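Local coordinates for glycosyl hydrolases family 31 family protein (Aspergillus niger, PDB 6DRU) that hydrolyses xyloglucan oligosaccharides, releasing alpha-xylose from the glucose at their non-reducing end, at residues Glu138-Ala143 with Arg205-Ala210; Gly240-Pro245 with Asn604-Thr609; Leu268-His273 with Lys313-Ala318; Ser323-Val328 with Trp393-Asp398. All blocks are in the same frame, centred on the assembly; numbering follows the deposited sequence.

Contact 1: residues Glu138-Ala143 with Arg205-Ala210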
loop_
_atom_site.group_PDB
_atom_site.type_symbol
_atom_site.label_atom_id
_atom_site.label_comp_id
_atom_site.label_asym_id
_atom_site.label_seq_id
_atom_site.Cartn_x
_atom_site.Cartn_y
_atom_site.Cartn_z
ATOM N N GLU A 138 -0.503 14.705 -8.974
ATOM C CA GLU A 138 0.121 14.968 -10.266
ATOM C C GLU A 138 -0.560 16.187 -10.872
ATOM O O GLU A 138 -1.718 16.105 -11.295
ATOM C CB GLU A 138 0.003 13.755 -11.190
ATOM C CG GLU A 138 0.818 12.553 -10.732
ATOM C CD GLU A 138 0.493 11.291 -11.508
ATOM O OE1 GLU A 138 -0.123 10.368 -10.928
ATOM O OE2 GLU A 138 0.849 11.223 -12.701
ATOM N N PHE A 139 0.151 17.308 -10.914
ATOM C CA PHE A 139 -0.375 18.559 -11.443
ATOM C C PHE A 139 0.320 18.888 -12.757
ATOM O O PHE A 139 1.553 18.892 -12.829
ATOM C CB PHE A 139 -0.197 19.699 -10.436
ATOM C CG PHE A 139 -1.320 19.803 -9.440
ATOM C CD1 PHE A 139 -1.802 18.675 -8.795
ATOM C CD2 PHE A 139 -1.893 21.031 -9.151
ATOM C CE1 PHE A 139 -2.837 18.769 -7.881
ATOM C CE2 PHE A 139 -2.926 21.132 -8.236
ATOM C CZ PHE A 139 -3.399 19.999 -7.601
ATOM N N SER A 140 -0.474 19.158 -13.790
ATOM C CA SER A 140 0.024 19.352 -15.144
ATOM C C SER A 140 -0.294 20.757 -15.637
ATOM O O SER A 140 -1.411 21.254 -15.460
ATOM C CB SER A 140 -0.579 18.317 -16.095
ATOM O OG SER A 140 -0.263 17.001 -15.675
ATOM N N PHE A 141 0.694 21.388 -16.268
ATOM C CA PHE A 141 0.551 22.719 -16.835
ATOM C C PHE A 141 1.018 22.697 -18.284
ATOM O O PHE A 141 1.905 21.922 -18.654
ATOM C CB PHE A 141 1.355 23.760 -16.040
ATOM C CG PHE A 141 1.110 23.719 -14.556
ATOM C CD1 PHE A 141 1.881 22.912 -13.733
ATOM C CD2 PHE A 141 0.113 24.492 -13.982
ATOM C CE1 PHE A 141 1.659 22.873 -12.367
ATOM C CE2 PHE A 141 -0.114 24.457 -12.617
ATOM C CZ PHE A 141 0.660 23.647 -11.809
ATOM N N SER A 142 0.416 23.554 -19.103
ATOM C CA SER A 142 0.752 23.586 -20.519
ATOM C C SER A 142 2.140 24.179 -20.738
ATOM O O SER A 142 2.649 24.953 -19.922
ATOM C CB SER A 142 -0.284 24.393 -21.299
ATOM O OG SER A 142 -0.287 25.751 -20.890
ATOM N N ALA A 143 2.754 23.794 -21.855
ATOM C CA ALA A 143 4.058 24.309 -22.243
ATOM C C ALA A 143 4.133 24.371 -23.763
ATOM O O ALA A 143 3.408 23.667 -24.471
ATOM C CB ALA A 143 5.197 23.450 -21.680
ATOM N N ARG A 205 3.907 19.879 -22.024
ATOM C CA ARG A 205 3.311 19.807 -20.697
ATOM C C ARG A 205 4.394 19.878 -19.633
ATOM O O ARG A 205 5.410 19.186 -19.731
ATOM C CB ARG A 205 2.506 18.517 -20.513
ATOM C CG ARG A 205 1.931 18.369 -19.114
ATOM C CD ARG A 205 1.167 17.070 -18.953
ATOM N NE ARG A 205 2.062 15.921 -19.032
ATOM C CZ ARG A 205 1.691 14.670 -18.785
ATOM N NH1 ARG A 205 0.436 14.403 -18.445
ATOM N NH2 ARG A 205 2.577 13.687 -18.876
ATOM N N THR A 206 4.169 20.712 -18.623
ATOM C CA THR A 206 4.995 20.740 -17.426
ATOM C C THR A 206 4.227 20.064 -16.298
ATOM O O THR A 206 3.088 20.445 -16.005
ATOM C CB THR A 206 5.357 22.175 -17.040
ATOM O OG1 THR A 206 6.112 22.778 -18.098
ATOM C CG2 THR A 206 6.182 22.189 -15.764
ATOM N N ARG A 207 4.844 19.066 -15.667
ATOM C CA ARG A 207 4.164 18.264 -14.659
ATOM C C ARG A 207 5.023 18.130 -13.411
ATOM O O ARG A 207 6.206 17.785 -13.498
ATOM C CB ARG A 207 3.815 16.875 -15.200
ATOM C CG ARG A 207 3.059 16.018 -14.206
ATOM C CD ARG A 207 2.675 14.679 -14.802
ATOM N NE ARG A 207 1.235 14.573 -15.009
ATOM C CZ ARG A 207 0.610 13.450 -15.347
ATOM N NH1 ARG A 207 1.303 12.331 -15.515
ATOM N NH2 ARG A 207 -0.705 13.444 -15.515
ATOM N N PHE A 208 4.418 18.394 -12.256
ATOM C CA PHE A 208 5.028 18.159 -10.956
ATOM C C PHE A 208 4.223 17.103 -10.215
ATOM O O PHE A 208 2.990 17.079 -10.303
ATOM C CB PHE A 208 5.090 19.444 -10.129
ATOM C CG PHE A 208 5.920 20.525 -10.754
ATOM C CD1 PHE A 208 5.358 21.413 -11.658
ATOM C CD2 PHE A 208 7.262 20.655 -10.440
ATOM C CE1 PHE A 208 6.121 22.411 -12.238
ATOM C CE2 PHE A 208 8.031 21.650 -11.015
ATOM C CZ PHE A 208 7.459 22.530 -11.917
ATOM N N THR A 209 4.916 16.231 -9.484
ATOM C CA THR A 209 4.265 15.168 -8.732
ATOM C C THR A 209 4.737 15.185 -7.284
ATOM O O THR A 209 5.830 15.666 -6.972
ATOM C CB THR A 209 4.535 13.775 -9.333
ATOM O OG1 THR A 209 5.909 13.422 -9.138
ATOM C CG2 THR A 209 4.214 13.755 -10.821
ATOM N N ALA A 210 3.892 14.653 -6.404
ATOM C CA ALA A 210 4.206 14.505 -4.988
ATOM C C ALA A 210 3.863 13.083 -4.572
ATOM O O ALA A 210 2.723 12.642 -4.757
ATOM C CB ALA A 210 3.434 15.520 -4.140
HETATM O O HOH W 1 -2.160 16.124 -14.002
#

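Contact 2: residues Gly240-Pro245 with Asn604-Thr609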
loop_
_atom_site.group_PDB
_atom_site.type_symbol
_atom_site.label_atom_id
_atom_site.label_comp_id
_atom_site.label_asym_id
_atom_site.label_seq_id
_atom_site.Cartn_x
_atom_site.Cartn_y
_atom_site.Cartn_z
ATOM N N GLY A 240 13.330 33.698 0.562
ATOM C CA GLY A 240 14.400 34.112 1.448
ATOM C C GLY A 240 15.442 35.019 0.826
ATOM O O GLY A 240 15.925 34.772 -0.283
ATOM N N ARG A 241 15.791 36.083 1.544
ATOM C CA ARG A 241 16.858 36.993 1.154
ATOM C C ARG A 241 18.130 36.620 1.904
ATOM O O ARG A 241 18.128 36.538 3.137
ATOM C CB ARG A 241 16.475 38.444 1.447
ATOM C CG ARG A 241 15.418 39.014 0.516
ATOM C CD ARG A 241 16.025 39.467 -0.802
ATOM N NE ARG A 241 15.001 39.849 -1.770
ATOM C CZ ARG A 241 14.278 40.961 -1.690
ATOM N NH1 ARG A 241 14.464 41.803 -0.682
ATOM N NH2 ARG A 241 13.366 41.231 -2.615
ATOM N N ALA A 242 19.207 36.388 1.158
ATOM C CA ALA A 242 20.439 35.917 1.765
ATOM C C ALA A 242 21.008 36.965 2.721
ATOM O O ALA A 242 20.804 38.168 2.535
ATOM C CB ALA A 242 21.471 35.585 0.691
ATOM N N PRO A 243 21.721 36.534 3.750
ATOM C CA PRO A 243 22.390 37.471 4.655
ATOM C C PRO A 243 23.702 37.963 4.052
ATOM O O PRO A 243 24.125 37.535 2.980
ATOM C CB PRO A 243 22.629 36.624 5.903
ATOM C CG PRO A 243 22.770 35.237 5.374
ATOM C CD PRO A 243 21.840 35.138 4.205
ATOM N N ALA A 244 24.344 38.882 4.768
ATOM C CA ALA A 244 25.647 39.258 4.236
ATOM C C ALA A 244 26.730 38.354 4.820
ATOM O O ALA A 244 26.735 38.090 6.025
ATOM C CB ALA A 244 25.965 40.714 4.558
ATOM N N PRO A 245 27.656 37.872 3.986
ATOM C CA PRO A 245 28.647 36.920 4.479
ATOM C C PRO A 245 29.695 37.623 5.338
ATOM O O PRO A 245 29.930 38.827 5.179
ATOM C CB PRO A 245 29.268 36.360 3.187
ATOM C CG PRO A 245 29.148 37.488 2.226
ATOM C CD PRO A 245 27.839 38.168 2.556
ATOM N N ASN A 604 26.562 41.999 -1.244
ATOM C CA ASN A 604 25.594 42.856 -0.571
ATOM C C ASN A 604 24.340 43.045 -1.417
ATOM O O ASN A 604 23.225 43.074 -0.883
ATOM C CB ASN A 604 26.235 44.204 -0.243
ATOM C CG ASN A 604 25.277 45.153 0.447
ATOM O OD1 ASN A 604 24.634 45.981 -0.200
ATOM N ND2 ASN A 604 25.173 45.036 1.766
ATOM N N GLN A 605 24.500 43.171 -2.738
ATOM C CA GLN A 605 23.335 43.306 -3.607
ATOM C C GLN A 605 22.522 42.021 -3.668
ATOM O O GLN A 605 21.291 42.074 -3.774
ATOM C CB GLN A 605 23.767 43.736 -5.006
ATOM C CG GLN A 605 23.797 45.237 -5.168
ATOM C CD GLN A 605 22.429 45.857 -4.989
ATOM O OE1 GLN A 605 21.456 45.434 -5.612
ATOM N NE2 GLN A 605 22.341 46.856 -4.118
ATOM N N PHE A 606 23.184 40.864 -3.612
ATOM C CA PHE A 606 22.459 39.607 -3.467
ATOM C C PHE A 606 21.679 39.577 -2.160
ATOM O O PHE A 606 20.612 38.958 -2.081
ATOM C CB PHE A 606 23.429 38.427 -3.547
ATOM C CG PHE A 606 22.759 37.084 -3.481
ATOM C CD1 PHE A 606 21.819 36.718 -4.432
ATOM C CD2 PHE A 606 23.083 36.180 -2.486
ATOM C CE1 PHE A 606 21.204 35.480 -4.380
ATOM C CE2 PHE A 606 22.475 34.938 -2.434
ATOM C CZ PHE A 606 21.531 34.592 -3.377
ATOM N N HIS A 607 22.194 40.250 -1.128
ATOM C CA HIS A 607 21.506 40.304 0.155
ATOM C C HIS A 607 20.293 41.227 0.115
ATOM O O HIS A 607 19.328 41.009 0.857
ATOM C CB HIS A 607 22.482 40.749 1.245
ATOM C CG HIS A 607 21.829 41.453 2.393
ATOM N ND1 HIS A 607 20.978 40.816 3.270
ATOM C CD2 HIS A 607 21.901 42.740 2.808
ATOM C CE1 HIS A 607 20.555 41.679 4.176
ATOM N NE2 HIS A 607 21.101 42.855 3.918
ATOM N N LEU A 608 20.307 42.244 -0.748
ATOM C CA LEU A 608 19.228 43.226 -0.751
ATOM C C LEU A 608 18.111 42.881 -1.728
ATOM O O LEU A 608 16.931 42.985 -1.377
ATOM C CB LEU A 608 19.777 44.614 -1.091
ATOM C CG LEU A 608 20.853 45.219 -0.189
ATOM C CD1 LEU A 608 21.409 46.482 -0.824
ATOM C CD2 LEU A 608 20.300 45.515 1.193
ATOM N N THR A 609 18.455 42.472 -2.948
ATOM C CA THR A 609 17.470 42.255 -3.998
ATOM C C THR A 609 17.454 40.831 -4.533
ATOM O O THR A 609 16.643 40.529 -5.416
ATOM C CB THR A 609 17.695 43.233 -5.162
ATOM O OG1 THR A 609 19.075 43.218 -5.548
ATOM C CG2 THR A 609 17.296 44.644 -4.756
HETATM O O HOH W 2 18.478 36.675 -1.782
#

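Contact 3: residues Leu268-His273 with Lys313-Ala318. With NAG (2-acetamido-2-deoxy-beta-D-glucopyranose), chain O.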
loop_
_atom_site.group_PDB
_atom_site.type_symbol
_atom_site.label_atom_id
_atom_site.label_comp_id
_atom_site.label_asym_id
_atom_site.label_seq_id
_atom_site.Cartn_x
_atom_site.Cartn_y
_atom_site.Cartn_z
ATOM N N LEU A 268 50.685 23.382 9.079
ATOM C CA LEU A 268 50.111 24.017 7.896
ATOM C C LEU A 268 50.015 25.527 8.080
ATOM O O LEU A 268 50.364 26.298 7.178
ATOM C CB LEU A 268 48.741 23.412 7.600
ATOM C CG LEU A 268 47.953 23.962 6.414
ATOM C CD1 LEU A 268 48.682 23.696 5.110
ATOM C CD2 LEU A 268 46.587 23.312 6.399
ATOM N N ALA A 269 49.536 25.969 9.245
ATOM C CA ALA A 269 49.487 27.400 9.530
ATOM C C ALA A 269 50.888 27.995 9.606
ATOM O O ALA A 269 51.105 29.141 9.195
ATOM C CB ALA A 269 48.723 27.651 10.830
ATOM N N GLN A 270 51.849 27.234 10.135
ATOM C CA GLN A 270 53.231 27.701 10.161
ATOM C C GLN A 270 53.786 27.879 8.754
ATOM O O GLN A 270 54.587 28.790 8.513
ATOM C CB GLN A 270 54.099 26.730 10.961
ATOM C CG GLN A 270 55.440 27.303 11.388
ATOM C CD GLN A 270 55.309 28.329 12.496
ATOM O OE1 GLN A 270 54.932 27.999 13.621
ATOM N NE2 GLN A 270 55.617 29.583 12.183
ATOM N N ASN A 271 53.375 27.026 7.814
ATOM C CA ASN A 271 53.867 27.138 6.445
ATOM C C ASN A 271 53.325 28.389 5.763
ATOM O O ASN A 271 54.073 29.119 5.102
ATOM C CB ASN A 271 53.497 25.888 5.651
ATOM C CG ASN A 271 54.672 24.957 5.455
ATOM O OD1 ASN A 271 55.375 25.034 4.447
ATOM N ND2 ASN A 271 54.895 24.072 6.419
ATOM N N PHE A 272 52.021 28.646 5.898
ATOM C CA PHE A 272 51.451 29.869 5.339
ATOM C C PHE A 272 52.102 31.104 5.945
ATOM O O PHE A 272 52.344 32.096 5.248
ATOM C CB PHE A 272 49.939 29.899 5.561
ATOM C CG PHE A 272 49.163 29.091 4.563
ATOM C CD1 PHE A 272 48.843 29.618 3.325
ATOM C CD2 PHE A 272 48.751 27.804 4.865
ATOM C CE1 PHE A 272 48.127 28.879 2.403
ATOM C CE2 PHE A 272 48.036 27.059 3.948
ATOM C CZ PHE A 272 47.723 27.597 2.716
ATOM N N HIS A 273 52.404 31.053 7.244
ATOM C CA HIS A 273 53.003 32.201 7.917
ATOM C C HIS A 273 54.441 32.419 7.462
ATOM O O HIS A 273 54.834 33.543 7.131
ATOM C CB HIS A 273 52.941 32.006 9.432
ATOM C CG HIS A 273 53.694 33.044 10.205
ATOM N ND1 HIS A 273 54.914 32.792 10.793
ATOM C CD2 HIS A 273 53.399 34.336 10.485
ATOM C CE1 HIS A 273 55.340 33.884 11.402
ATOM N NE2 HIS A 273 54.440 34.835 11.231
ATOM N N LYS A 313 45.129 30.954 14.413
ATOM C CA LYS A 313 44.777 32.363 14.269
ATOM C C LYS A 313 45.965 33.266 14.582
ATOM O O LYS A 313 46.046 34.387 14.069
ATOM C CB LYS A 313 43.582 32.707 15.160
ATOM C CG LYS A 313 43.133 34.162 15.068
ATOM C CD LYS A 313 41.773 34.379 15.706
ATOM C CE LYS A 313 41.872 35.271 16.933
ATOM N NZ LYS A 313 40.530 35.633 17.466
ATOM N N ASN A 314 46.912 32.789 15.394
ATOM C CA ASN A 314 48.076 33.600 15.729
ATOM C C ASN A 314 49.071 33.675 14.579
ATOM O O ASN A 314 49.738 34.701 14.409
ATOM C CB ASN A 314 48.765 33.040 16.974
ATOM C CG ASN A 314 49.873 33.942 17.482
ATOM O OD1 ASN A 314 51.023 33.820 17.058
ATOM N ND2 ASN A 314 49.537 34.848 18.392
ATOM N N LEU A 315 49.181 32.612 13.784
ATOM C CA LEU A 315 50.128 32.568 12.678
ATOM C C LEU A 315 49.557 33.159 11.393
ATOM O O LEU A 315 50.268 33.859 10.664
ATOM C CB LEU A 315 50.567 31.124 12.427
ATOM C CG LEU A 315 51.327 30.420 13.552
ATOM C CD1 LEU A 315 51.620 28.978 13.170
ATOM C CD2 LEU A 315 52.613 31.158 13.887
ATOM N N THR A 316 48.283 32.890 11.100
ATOM C CA THR A 316 47.679 33.297 9.840
ATOM C C THR A 316 46.443 34.172 9.992
ATOM O O THR A 316 45.994 34.747 8.993
ATOM C CB THR A 316 47.299 32.061 9.006
ATOM O OG1 THR A 316 46.289 31.312 9.694
ATOM C CG2 THR A 316 48.514 31.175 8.778
ATOM N N GLY A 317 45.876 34.282 11.191
ATOM C CA GLY A 317 44.610 34.962 11.366
ATOM C C GLY A 317 43.413 34.241 10.789
ATOM O O GLY A 317 42.301 34.780 10.844
ATOM N N ALA A 318 43.599 33.041 10.248
ATOM C CA ALA A 318 42.519 32.320 9.599
ATOM C C ALA A 318 41.579 31.704 10.626
ATOM O O ALA A 318 41.990 31.315 11.724
ATOM C CB ALA A 318 43.082 31.226 8.691
HETATM C C1 NAG O . 50.688 35.724 18.583
HETATM C C2 NAG O . 51.203 37.128 18.287
HETATM C C3 NAG O . 52.724 37.146 18.202
HETATM C C4 NAG O . 53.347 36.443 19.402
HETATM C C5 NAG O . 52.704 35.079 19.630
HETATM C C6 NAG O . 53.273 34.409 20.876
HETATM C C7 NAG O . 49.432 38.189 17.013
HETATM C C8 NAG O . 48.936 38.579 15.652
HETATM N N2 NAG O . 50.630 37.615 17.047
HETATM O O3 NAG O . 53.183 38.501 18.152
HETATM O O4 NAG O . 54.752 36.277 19.182
HETATM O O5 NAG O . 51.295 35.237 19.778
HETATM O O6 NAG O . 52.861 33.039 20.911
HETATM O O7 NAG O . 48.776 38.386 18.024
#

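Contact 4: residues Ser323-Val328 with Trp393-Asp398. With XYS (alpha-D-xylopyranose), chain N; BGC (beta-D-glucopyranose), chain F.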
loop_
_atom_site.group_PDB
_atom_site.type_symbol
_atom_site.label_atom_id
_atom_site.label_comp_id
_atom_site.label_asym_id
_atom_site.label_seq_id
_atom_site.Cartn_x
_atom_site.Cartn_y
_atom_site.Cartn_z
ATOM N N SER A 323 34.376 19.147 10.072
ATOM C CA SER A 323 33.391 18.334 9.377
ATOM C C SER A 323 32.585 17.490 10.355
ATOM O O SER A 323 33.091 17.047 11.390
ATOM C CB SER A 323 34.071 17.420 8.354
ATOM O OG SER A 323 33.187 16.410 7.897
ATOM N N LEU A 324 31.318 17.269 10.012
ATOM C CA LEU A 324 30.458 16.373 10.772
ATOM C C LEU A 324 29.500 15.678 9.815
ATOM O O LEU A 324 29.013 16.288 8.860
ATOM C CB LEU A 324 29.676 17.116 11.863
ATOM C CG LEU A 324 28.677 18.191 11.432
ATOM C CD1 LEU A 324 27.422 18.128 12.287
ATOM C CD2 LEU A 324 29.311 19.568 11.519
ATOM N N TRP A 325 29.250 14.399 10.071
ATOM C CA TRP A 325 28.289 13.613 9.319
ATOM C C TRP A 325 27.031 13.377 10.150
ATOM O O TRP A 325 27.092 13.354 11.383
ATOM C CB TRP A 325 28.876 12.260 8.900
ATOM C CG TRP A 325 29.721 12.314 7.669
ATOM C CD1 TRP A 325 30.425 13.384 7.200
ATOM C CD2 TRP A 325 29.951 11.245 6.742
ATOM N NE1 TRP A 325 31.081 13.047 6.040
ATOM C CE2 TRP A 325 30.806 11.738 5.739
ATOM C CE3 TRP A 325 29.517 9.919 6.667
ATOM C CZ2 TRP A 325 31.237 10.952 4.674
ATOM C CZ3 TRP A 325 29.945 9.139 5.608
ATOM C CH2 TRP A 325 30.795 9.659 4.625
ATOM N N PRO A 326 25.873 13.204 9.507
ATOM C CA PRO A 326 24.633 12.964 10.256
ATOM C C PRO A 326 24.472 11.535 10.748
ATOM O O PRO A 326 23.469 11.238 11.408
ATOM C CB PRO A 326 23.549 13.315 9.229
ATOM C CG PRO A 326 24.164 12.955 7.921
ATOM C CD PRO A 326 25.637 13.260 8.052
ATOM N N SER A 327 25.424 10.654 10.460
ATOM C CA SER A 327 25.301 9.251 10.820
ATOM C C SER A 327 25.654 9.028 12.284
ATOM O O SER A 327 26.531 9.692 12.847
ATOM C CB SER A 327 26.204 8.392 9.933
ATOM O OG SER A 327 27.542 8.852 9.976
ATOM N N VAL A 328 24.960 8.073 12.901
ATOM C CA VAL A 328 25.211 7.675 14.279
ATOM C C VAL A 328 25.343 6.162 14.324
ATOM O O VAL A 328 24.489 5.444 13.791
ATOM C CB VAL A 328 24.086 8.142 15.224
ATOM C CG1 VAL A 328 24.351 7.663 16.644
ATOM C CG2 VAL A 328 23.943 9.655 15.178
ATOM N N TRP A 393 31.239 22.150 8.636
ATOM C CA TRP A 393 31.127 21.495 7.338
ATOM C C TRP A 393 30.130 20.350 7.487
ATOM O O TRP A 393 30.480 19.267 7.965
ATOM C CB TRP A 393 32.495 21.001 6.874
ATOM C CG TRP A 393 32.521 20.447 5.488
ATOM C CD1 TRP A 393 31.495 20.425 4.593
ATOM C CD2 TRP A 393 33.639 19.834 4.833
ATOM N NE1 TRP A 393 31.903 19.835 3.424
ATOM C CE2 TRP A 393 33.215 19.463 3.544
ATOM C CE3 TRP A 393 34.957 19.562 5.214
ATOM C CZ2 TRP A 393 34.059 18.836 2.631
ATOM C CZ3 TRP A 393 35.795 18.940 4.306
ATOM C CH2 TRP A 393 35.342 18.583 3.030
ATOM N N ILE A 394 28.883 20.598 7.091
ATOM C CA ILE A 394 27.807 19.618 7.248
ATOM C C ILE A 394 27.731 18.812 5.955
ATOM O O ILE A 394 26.985 19.131 5.028
ATOM C CB ILE A 394 26.484 20.275 7.617
ATOM C CG1 ILE A 394 26.336 21.623 6.905
ATOM C CG2 ILE A 394 26.421 20.424 9.112
ATOM C CD1 ILE A 394 25.013 22.314 7.162
ATOM N N ASP A 395 28.506 17.739 5.912
ATOM C CA ASP A 395 28.698 16.933 4.722
ATOM C C ASP A 395 27.788 15.710 4.758
ATOM O O ASP A 395 27.391 15.243 5.829
ATOM C CB ASP A 395 30.166 16.509 4.626
ATOM C CG ASP A 395 30.475 15.721 3.376
ATOM O OD1 ASP A 395 31.237 14.737 3.481
ATOM O OD2 ASP A 395 29.941 16.065 2.300
ATOM N N GLN A 396 27.442 15.214 3.568
ATOM C CA GLN A 396 26.768 13.923 3.410
ATOM C C GLN A 396 25.404 13.897 4.095
ATOM O O GLN A 396 25.002 12.887 4.676
ATOM C CB GLN A 396 27.650 12.782 3.918
ATOM C CG GLN A 396 28.801 12.469 2.994
ATOM C CD GLN A 396 28.543 11.243 2.153
ATOM O OE1 GLN A 396 28.178 10.192 2.673
ATOM N NE2 GLN A 396 28.726 11.370 0.845
ATOM N N ALA A 397 24.681 15.011 4.022
ATOM C CA ALA A 397 23.365 15.136 4.638
ATOM C C ALA A 397 22.267 15.289 3.587
ATOM O O ALA A 397 21.360 16.111 3.728
ATOM C CB ALA A 397 23.335 16.306 5.614
ATOM N N ASP A 398 22.337 14.484 2.523
ATOM C CA ASP A 398 21.340 14.572 1.463
ATOM C C ASP A 398 19.971 14.097 1.932
ATOM O O ASP A 398 18.946 14.608 1.463
ATOM C CB ASP A 398 21.796 13.767 0.244
ATOM C CG ASP A 398 23.047 14.342 -0.403
ATOM O OD1 ASP A 398 24.157 14.112 0.126
ATOM O OD2 ASP A 398 22.922 15.024 -1.444
HETATM C C1 XYS N . 32.420 13.411 1.048
HETATM C C2 XYS N . 32.586 14.874 0.704
HETATM C C3 XYS N . 34.061 15.187 0.582
HETATM C C4 XYS N . 34.780 14.742 1.837
HETATM C C5 XYS N . 34.436 13.298 2.128
HETATM O O1 XYS N . 33.009 12.624 0.040
HETATM O O2 XYS N . 31.934 15.151 -0.512
HETATM O O3 XYS N . 34.239 16.572 0.402
HETATM O O4 XYS N . 36.170 14.863 1.646
HETATM O O5 XYS N . 33.042 13.153 2.286
HETATM C C2 BGC F . 32.355 6.573 -1.885
HETATM C C3 BGC F . 31.085 7.237 -1.479
HETATM C C4 BGC F . 31.298 8.005 -0.161
HETATM C C5 BGC F . 32.498 8.903 -0.271
HETATM C C6 BGC F . 32.774 9.557 1.077
HETATM C C1 BGC F . 33.425 7.631 -1.967
HETATM O O2 BGC F . 32.201 5.926 -3.167
HETATM O O3 BGC F . 30.105 6.276 -1.314
HETATM O O4 BGC F . 30.162 8.791 0.121
HETATM O O5 BGC F . 33.635 8.155 -0.654
HETATM O O6 BGC F . 34.094 10.056 1.099
HETATM O O HOH W 3 33.319 15.944 5.039
HETATM O O HOH W 4 26.341 16.797 8.147
#

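Contact 1: residues Glu138-Ala143 with Arg205-Ala210
Arg207 meets two side chains of the neighbouring strand at once. Its NE gives a hydrogen bond to Ser140 OG (2.9 Å), and its NH1 pairs with Glu138 OE2 at 3.1 Å. That oxygen sits over one guanidinium face, so the salt bridge works by charge rather than through a directed N-H. The opposite face is covered by Arg205 NH1, 3.2 Å above the plane of the Arg207 guanidinium. On the other side of the sheet Phe141 CE1 approaches the rim of the Phe208 ring at CD1 (4.0 Å), the two side chains crossing at about a right angle. Antiparallel pairing sets this register: Phe139 with Phe208 and Phe141 with Thr206 are hydrogen-bonded pairs, Phe139 N reaching Phe208 O at 2.9 Å. A water joins Glu138 O to Ser140 OG. Farther out, Phe189 packs against both Phe141 and Phe208, while Arg205 forms a salt bridge with Asp168 of the second subunit. Guanidiniums this close should repel, and the carboxylates of Glu138 and that Asp168 probably offset the charge.

Contact 2: residues Gly240-Pro245 with Asn604-Thr609
His607 supplies the hydrogen bond of this contact: its ND1 donates to Ala242 O at 2.8 Å. The acceptor lies in the imidazole plane, and the donor in turn lies in the carbonyl plane, with an N-H...O angle of 154°. CG of His607 lies roughly anti to the backbone N (chi1 152°), and the ring carries ND1 to the 240-245 loop. The same carbonyl also receives a CA-H...O contact from His607 CA (3.3 Å). A water makes a second polar link, accepting from Ala242 N and donating to Phe606 O. The apolar part is small, with Ala242 CB meeting Phe606 at CE2 and CD2. Arg241 contributes mainly by packing: Leu608 O lies over one face of its guanidinium, 2.8 Å from NH1 but at an angle too poor for a hydrogen bond. The polar end is committed to Glu53, in a salt bridge, and to Ser236 and Gln233 O on helix 228-239. The contact thus joins the loop leading into the first barrel strand, 252-254, to helix 596-609. With ND1 donating, a neutral His607 would have its proton on ND1, and both the N-H and the C=O of Ala242 have partners here.

Contact 3: residues Leu268-His273 with Lys313-Ala318
Leu315 lies between Gln270 and His273, reaching helix 262-274 with both of its methyl groups. CG is anti to the carbonyl carbon (chi1 -63°), and from there the branches part. CD1 settles against the flank of the opposing helix, 4.0 Å from Ala269 CB and 3.5 Å from Gln270 OE1, while CD2 stands 4.1 Å above the imidazole plane of His273, toward the rim of one face. The leucine and histidine side chains cross at about a right angle; those of Leu315 and Gln270 meet at a slant. Gln270 bends at chi2 (72°), which sets its CD against Leu315 CD1, and NE2 is hydrogen-bonded to Asp274 OD1. His273 also sets its CD2 beside Leu315 O (3.2 Å). These two helices are neighbours on the outside of the TIM barrel, following strands 252-254 and 281-284 in the usual beta-alpha alternation. Deeper in, the methyl CG2 of Thr316 rests on the first helix, 3.3 Å from Ala269 O and 3.7 Å from Phe272 CB. The Phe272 ring leads away from there to strand 252-254 and meets Trp575 edge-to-face. Thr316 OG1 faces its own chain: it accepts from Ala318 N in an ST turn and is also hydrogen-bonded to Val312 O. On the solvent side, Asn314 ND2 carries an N-linked NAG through a covalent bond to C1.

Contact 4: residues Ser323-Val328 with Trp393-Asp398
The xylose pocket is lined by Trp325, Trp393 and Asp395, the last an active-site residue. Asp395 OD1 lies 2.7 Å from XYS O5 and 3.0 Å from XYS C1, the anomeric carbon. Trp325 NE1 gives OD1 a weak hydrogen bond (3.1 Å), the ring and carboxylate planes 70° apart, and a water shared with Ser323 OG donates to it. CG of Asp395 is anti to the backbone N (chi1 -177°), which sets the carboxylate carbon 3.5 Å from XYS C2. Both segments lie at the C-terminal ends of adjacent parallel strands of the TIM barrel, where such enzymes carry their active sites; Leu324 N bonds to Trp393 O at 3.0 Å. Gln396 lays its CG over the six-membered ring of Trp325, a CH-pi contact 3.7 Å from the centroid. Trp393 turns its edge to the sugar, with CZ2 3.2 Å from XYS O3. Behind the pocket Leu324 CD2 packs on Ile394 CG2 (3.9 Å). Asp487, the proton donor, and Arg470, Asp285 and His557 also hydrogen-bond the xylose.

Overall arrangement
Contact 4 holds the catalytic pocket, and the other three are structural contacts away from it. Contact 3 is the nearest to it by atoms, about 12 Å, with centres about 27 Å apart; helix 305-316 of contact 3 runs on into strand 319-328 of contact 4, so barrel exterior and active site adjoin in sequence. Contact 2 brings together segments with 358 residues between them, and contacts 3 and 4 both fall inside the loop it closes; its centre is about 26 Å from that of contact 4. Contact 1 precedes them all, in a separate antiparallel sheet. It is about 54 Å from contact 3, centre to centre and across the middle of the chain, but comes within about 16 Å of contact 4 at the nearest atoms.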